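Local coordinates for protein fructokinase (Vibrio cholerae serotype O1, PDB 5EYN) that probably phosphorylates fructose at the expense of ATP, as a fructokinase of the PfkB carbohydrate kinase family, and here holds fructose and ADP with beryllium trifluoride, at residues A27-I32 against D70-F75; N49-I54 against G59-F64. All coordinates share one frame; numbering follows the deposited sequence.

Contact 1 of 2, residues A27-I32 against D70-F75; sequences AVVDLI and DPFGRF. With FRU (beta-D-fructofuranose), chain B.
Val29 on the strand and Phe72 on the first turn of the helix carry this contact, their side chains crossing at about a right angle. The valine comes down over one face of the ring: its CB stands 3.7 Å above the ring plane, toward the rim. CG2 of Val29 lies 4.0 Å from the ring centroid of Phe72 and 29° off the normal, a CH-pi contact. The closest ring atom to CG2 of Val29 is CG of Phe72, at 3.5 Å. The second methyl, CG1 of Val29, set anti to the backbone N by a chi1 of 169°, reaches the far half of the ring and meets CE2 of Phe72 at 4.0 Å. One turn on, Phe75 approaches CG2 of Val29 obliquely through CD2 at 3.9 Å, so this one methyl touches both phenylalanines. The start of the helix is fixed by the N-cap residue Asp70, whose OD2 takes the N-H of Gly73 at 2.8 Å, nearly along the C-O bond; OD1 pairs with Arg97. The other side of the strand belongs to the sugar. Asp30 there accepts from O3 of fructose on OD1 and from O4 on OD2, each bond 2.6 Å long, and the two oxygens thus clasp neighbouring hydroxyls. Strand 28-33 runs between strands 38-44 and 99-103 in the four-stranded sheet that forms the lid of ribokinase-like folds; helix 71-82 backs it on the side away from fructose, Tyr39 of the second subunit packs on Phe72, and Leu31 meets Leu31 of that subunit.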
loop_
_atom_site.group_PDB
_atom_site.type_symbol
_atom_site.label_atom_id
_atom_site.label_comp_id
_atom_site.label_asym_id
_atom_site.label_seq_id
_atom_site.Cartn_x
_atom_site.Cartn_y
_atom_site.Cartn_z
ATOM N N ALA A 27 -9.703 7.484 6.255
ATOM C CA ALA A 27 -9.129 8.338 5.231
ATOM C C ALA A 27 -8.087 7.500 4.496
ATOM O O ALA A 27 -7.260 6.845 5.122
ATOM C CB ALA A 27 -8.507 9.574 5.858
ATOM N N VAL A 28 -8.146 7.477 3.171
ATOM C CA VAL A 28 -7.320 6.569 2.404
ATOM C C VAL A 28 -6.748 7.260 1.197
ATOM O O VAL A 28 -7.307 8.237 0.712
ATOM C CB VAL A 28 -8.101 5.349 1.913
ATOM C CG1 VAL A 28 -9.096 4.834 2.961
ATOM C CG2 VAL A 28 -8.781 5.594 0.617
ATOM N N VAL A 29 -5.632 6.738 0.717
ATOM C CA VAL A 29 -5.142 7.130 -0.594
ATOM C C VAL A 29 -5.615 6.112 -1.617
ATOM O O VAL A 29 -5.298 4.920 -1.526
ATOM C CB VAL A 29 -3.602 7.304 -0.626
ATOM C CG1 VAL A 29 -3.102 7.434 -2.049
ATOM C CG2 VAL A 29 -3.195 8.520 0.195
ATOM N N ASP A 30 -6.410 6.602 -2.569
ATOM C CA ASP A 30 -6.862 5.816 -3.701
ATOM C C ASP A 30 -5.867 6.008 -4.850
ATOM O O ASP A 30 -5.631 7.131 -5.326
ATOM C CB ASP A 30 -8.245 6.274 -4.182
ATOM C CG ASP A 30 -9.383 5.906 -3.237
ATOM O OD1 ASP A 30 -9.297 4.881 -2.529
ATOM O OD2 ASP A 30 -10.406 6.629 -3.280
ATOM N N LEU A 31 -5.288 4.912 -5.304
ATOM C CA LEU A 31 -4.379 4.913 -6.441
ATOM C C LEU A 31 -5.203 4.570 -7.673
ATOM O O LEU A 31 -5.686 3.455 -7.826
ATOM C CB LEU A 31 -3.274 3.885 -6.189
ATOM C CG LEU A 31 -2.369 4.184 -5.000
ATOM C CD1 LEU A 31 -1.494 2.978 -4.682
ATOM C CD2 LEU A 31 -1.522 5.421 -5.227
ATOM N N ILE A 32 -5.382 5.560 -8.536
ATOM C CA ILE A 32 -6.324 5.449 -9.637
ATOM C C ILE A 32 -5.558 5.492 -10.952
ATOM O O ILE A 32 -4.843 6.461 -11.220
ATOM C CB ILE A 32 -7.379 6.569 -9.587
ATOM C CG1 ILE A 32 -8.125 6.472 -8.246
ATOM C CG2 ILE A 32 -8.338 6.460 -10.767
ATOM C CD1 ILE A 32 -9.311 7.422 -8.121
ATOM N N ASP A 70 2.812 8.481 8.206
ATOM C CA ASP A 70 3.465 8.197 6.942
ATOM C C ASP A 70 3.034 9.273 5.962
ATOM O O ASP A 70 2.136 10.071 6.262
ATOM C CB ASP A 70 3.110 6.788 6.434
ATOM C CG ASP A 70 1.632 6.484 6.522
ATOM O OD1 ASP A 70 1.272 5.486 7.184
ATOM O OD2 ASP A 70 0.827 7.223 5.927
ATOM N N PRO A 71 3.686 9.323 4.795
ATOM C CA PRO A 71 3.364 10.409 3.865
ATOM C C PRO A 71 1.897 10.407 3.459
ATOM O O PRO A 71 1.325 11.467 3.278
ATOM C CB PRO A 71 4.290 10.124 2.673
ATOM C CG PRO A 71 5.474 9.478 3.289
ATOM C CD PRO A 71 4.897 8.590 4.377
ATOM N N PHE A 72 1.282 9.238 3.334
ATOM C CA PHE A 72 -0.109 9.188 2.918
ATOM C C PHE A 72 -1.026 9.758 4.008
ATOM O O PHE A 72 -1.999 10.474 3.716
ATOM C CB PHE A 72 -0.530 7.771 2.547
ATOM C CG PHE A 72 -0.030 7.315 1.201
ATOM C CD1 PHE A 72 0.766 8.126 0.397
ATOM C CD2 PHE A 72 -0.383 6.070 0.734
ATOM C CE1 PHE A 72 1.198 7.680 -0.836
ATOM C CE2 PHE A 72 0.053 5.622 -0.492
ATOM C CZ PHE A 72 0.849 6.424 -1.276
ATOM N N GLY A 73 -0.706 9.476 5.266
ATOM C CA GLY A 73 -1.496 10.006 6.356
ATOM C C GLY A 73 -1.376 11.510 6.437
ATOM O O GLY A 73 -2.365 12.209 6.674
ATOM N N ARG A 74 -0.161 12.011 6.230
ATOM C CA ARG A 74 0.057 13.449 6.255
ATOM C C ARG A 74 -0.630 14.100 5.059
ATOM O O ARG A 74 -1.137 15.211 5.167
ATOM C CB ARG A 74 1.543 13.772 6.282
ATOM C CG ARG A 74 2.170 13.445 7.620
ATOM C CD ARG A 74 3.597 13.936 7.713
ATOM N NE ARG A 74 4.514 13.051 7.007
ATOM C CZ ARG A 74 5.016 11.926 7.515
ATOM N NH1 ARG A 74 4.692 11.536 8.744
ATOM N NH2 ARG A 74 5.842 11.185 6.794
ATOM N N PHE A 75 -0.656 13.405 3.926
ATOM C CA PHE A 75 -1.357 13.898 2.745
ATOM C C PHE A 75 -2.853 14.000 3.023
ATOM O O PHE A 75 -3.500 14.945 2.595
ATOM C CB PHE A 75 -1.083 12.967 1.572
ATOM C CG PHE A 75 -1.890 13.258 0.339
ATOM C CD1 PHE A 75 -1.660 14.395 -0.416
ATOM C CD2 PHE A 75 -2.861 12.371 -0.080
ATOM C CE1 PHE A 75 -2.394 14.631 -1.561
ATOM C CE2 PHE A 75 -3.585 12.601 -1.233
ATOM C CZ PHE A 75 -3.352 13.737 -1.966
HETATM C C1 FRU B . -13.097 2.866 1.233
HETATM C C2 FRU B . -13.257 3.291 -0.220
HETATM C C3 FRU B . -12.228 4.256 -0.773
HETATM C C4 FRU B . -12.998 5.162 -1.677
HETATM C C5 FRU B . -14.349 5.134 -1.053
HETATM C C6 FRU B . -15.488 5.282 -2.032
HETATM O O1 FRU B . -13.308 3.937 2.100
HETATM O O2 FRU B . -13.233 2.119 -0.977
HETATM O O3 FRU B . -11.214 3.510 -1.375
HETATM O O4 FRU B . -12.519 6.463 -1.710
HETATM O O5 FRU B . -14.495 3.920 -0.335
HETATM O O6 FRU B . -16.735 5.227 -1.384
#

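Contact 2 of 2, residues N49-I54 against G59-F64; sequences NVAVAI and GRSAFF. With FRU (beta-D-fructofuranose), chain B.
Ser61 and Ile54 join helix 46-56 to strand 61-68, neighbours in the Rossmann-like alpha/beta core of the ribokinase fold, where the helix packs on the large sheet and a short turn leads into the strand. The tight part is polar as well as apolar. OG of Ser61 donates to the backbone O of Ala51 at 2.8 Å, tilted 34° from the carbonyl plane; a chi1 of 67° places this hydroxyl between the backbone N and the carbonyl carbon, facing the helix. Beside it CG2 of Ile54, anti to its own backbone N, lies 3.8 Å from CB of Ser61 and 3.9 Å from CA of Gly59. The glycine brings its backbone close to this methyl, and its N-H bonds to O of Ile54, drawing the turn back onto the helix. The loose side begins at Arg60: its side chain leaves the helix in an extended chain toward solvent, and it is the backbone of Arg60, nearest through its N, that comes near CG2 of Ile54. Farther along the strand Phe63 points to the helix yet stops short of close contact, packing on Leu90. Val50 and Ile54 also meet helix 264-278, through Val269 and Leu273 respectively. At the pocket end of the helix segment, ND2 of Asn49 donates to O4 of fructose at 3.2 Å with an N-H...O angle of 156°.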
loop_
_atom_site.group_PDB
_atom_site.type_symbol
_atom_site.label_atom_id
_atom_site.label_comp_id
_atom_site.label_asym_id
_atom_site.label_seq_id
_atom_site.Cartn_x
_atom_site.Cartn_y
_atom_site.Cartn_z
ATOM N N ASN A 49 -14.383 11.508 2.222
ATOM C CA ASN A 49 -15.077 12.007 1.044
ATOM C C ASN A 49 -16.329 12.744 1.449
ATOM O O ASN A 49 -16.619 13.835 0.946
ATOM C CB ASN A 49 -15.453 10.842 0.124
ATOM C CG ASN A 49 -14.254 10.112 -0.442
ATOM O OD1 ASN A 49 -13.160 10.656 -0.544
ATOM N ND2 ASN A 49 -14.474 8.872 -0.844
ATOM N N VAL A 50 -17.107 12.164 2.361
ATOM C CA VAL A 50 -18.317 12.820 2.831
ATOM C C VAL A 50 -17.998 14.149 3.523
ATOM O O VAL A 50 -18.683 15.166 3.315
ATOM C CB VAL A 50 -19.125 11.898 3.762
ATOM C CG1 VAL A 50 -20.338 12.630 4.288
ATOM C CG2 VAL A 50 -19.569 10.636 3.016
ATOM N N ALA A 51 -16.965 14.134 4.355
ATOM C CA ALA A 51 -16.563 15.338 5.069
ATOM C C ALA A 51 -16.255 16.453 4.082
ATOM O O ALA A 51 -16.688 17.587 4.256
ATOM C CB ALA A 51 -15.352 15.071 5.947
ATOM N N VAL A 52 -15.486 16.138 3.048
ATOM C CA VAL A 52 -15.084 17.135 2.085
ATOM C C VAL A 52 -16.305 17.579 1.277
ATOM O O VAL A 52 -16.429 18.758 0.963
ATOM C CB VAL A 52 -13.962 16.596 1.197
ATOM C CG1 VAL A 52 -13.677 17.522 0.029
ATOM C CG2 VAL A 52 -12.690 16.418 2.022
ATOM N N ALA A 53 -17.207 16.657 0.943
ATOM C CA ALA A 53 -18.393 17.028 0.186
ATOM C C ALA A 53 -19.189 18.063 0.951
ATOM O O ALA A 53 -19.668 19.039 0.373
ATOM C CB ALA A 53 -19.254 15.839 -0.083
ATOM N N ILE A 54 -19.368 17.832 2.248
ATOM C CA ILE A 54 -20.112 18.763 3.084
ATOM C C ILE A 54 -19.414 20.125 3.137
ATOM O O ILE A 54 -20.045 21.169 2.975
ATOM C CB ILE A 54 -20.303 18.177 4.490
ATOM C CG1 ILE A 54 -21.269 16.996 4.415
ATOM C CG2 ILE A 54 -20.826 19.231 5.427
ATOM C CD1 ILE A 54 -21.305 16.140 5.673
ATOM N N GLY A 59 -20.776 23.616 4.381
ATOM C CA GLY A 59 -21.231 23.062 5.633
ATOM C C GLY A 59 -20.120 22.923 6.649
ATOM O O GLY A 59 -18.948 23.179 6.377
ATOM N N ARG A 60 -20.513 22.487 7.831
ATOM C CA ARG A 60 -19.627 22.357 8.967
ATOM C C ARG A 60 -19.348 20.887 9.204
ATOM O O ARG A 60 -20.151 20.192 9.805
ATOM C CB ARG A 60 -20.320 22.949 10.190
ATOM C CG ARG A 60 -19.460 23.102 11.403
ATOM C CD ARG A 60 -20.339 23.554 12.540
ATOM N NE ARG A 60 -19.606 24.133 13.652
ATOM C CZ ARG A 60 -20.194 24.589 14.750
ATOM N NH1 ARG A 60 -19.470 25.114 15.730
ATOM N NH2 ARG A 60 -21.514 24.526 14.867
ATOM N N SER A 61 -18.212 20.410 8.730
ATOM C CA SER A 61 -17.869 19.009 8.909
ATOM C C SER A 61 -16.567 18.887 9.698
ATOM O O SER A 61 -15.706 19.766 9.669
ATOM C CB SER A 61 -17.794 18.286 7.560
ATOM O OG SER A 61 -16.720 18.768 6.802
ATOM N N ALA A 62 -16.451 17.786 10.425
ATOM C CA ALA A 62 -15.305 17.531 11.287
ATOM C C ALA A 62 -15.040 16.050 11.239
ATOM O O ALA A 62 -15.979 15.275 11.198
ATOM C CB ALA A 62 -15.600 17.974 12.714
ATOM N N PHE A 63 -13.772 15.661 11.246
ATOM C CA PHE A 63 -13.390 14.264 11.093
ATOM C C PHE A 63 -12.643 13.813 12.327
ATOM O O PHE A 63 -11.777 14.533 12.815
ATOM C CB PHE A 63 -12.475 14.121 9.879
ATOM C CG PHE A 63 -12.161 12.699 9.494
ATOM C CD1 PHE A 63 -12.891 12.077 8.505
ATOM C CD2 PHE A 63 -11.135 11.996 10.098
ATOM C CE1 PHE A 63 -12.618 10.794 8.126
ATOM C CE2 PHE A 63 -10.862 10.699 9.723
ATOM C CZ PHE A 63 -11.604 10.104 8.730
ATOM N N PHE A 64 -12.990 12.639 12.850
ATOM C CA PHE A 64 -12.171 12.011 13.873
ATOM C C PHE A 64 -11.834 10.596 13.476
ATOM O O PHE A 64 -12.666 9.862 12.945
ATOM C CB PHE A 64 -12.789 12.081 15.290
ATOM C CG PHE A 64 -14.019 11.222 15.525
ATOM C CD1 PHE A 64 -13.906 9.955 16.100
ATOM C CD2 PHE A 64 -15.290 11.709 15.267
ATOM C CE1 PHE A 64 -15.041 9.189 16.380
ATOM C CE2 PHE A 64 -16.425 10.939 15.540
ATOM C CZ PHE A 64 -16.290 9.679 16.104
HETATM C C1 FRU B . -13.097 2.866 1.233
HETATM C C2 FRU B . -13.257 3.291 -0.220
HETATM C C3 FRU B . -12.228 4.256 -0.773
HETATM C C4 FRU B . -12.998 5.162 -1.677
HETATM C C5 FRU B . -14.349 5.134 -1.053
HETATM C C6 FRU B . -15.488 5.282 -2.032
HETATM O O1 FRU B . -13.308 3.937 2.100
HETATM O O2 FRU B . -13.233 2.119 -0.977
HETATM O O3 FRU B . -11.214 3.510 -1.375
HETATM O O4 FRU B . -12.519 6.463 -1.710
HETATM O O5 FRU B . -14.495 3.920 -0.335
HETATM O O6 FRU B . -16.735 5.227 -1.384
#

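How the contacts relate
From the N terminus the chain runs through core strand 21-24 and then into strand 28-33, the lid side of contact 1, returns along strand 38-44 and reaches helix 46-56. Contact 2 then closes a short loop, with only four residues between its segments, as the chain turns from that helix into core strand 61-68. Helix 71-82 follows directly and closes the longer loop of contact 1, within which contact 2 lies whole; the two do not cross. Contact 1 ties lid sheet to helix, contact 2 helix to central sheet. Their centres are about 17 Å apart, but Ala27 N packs against Phe63 CZ at 4.1 Å, and both reach the same fructose.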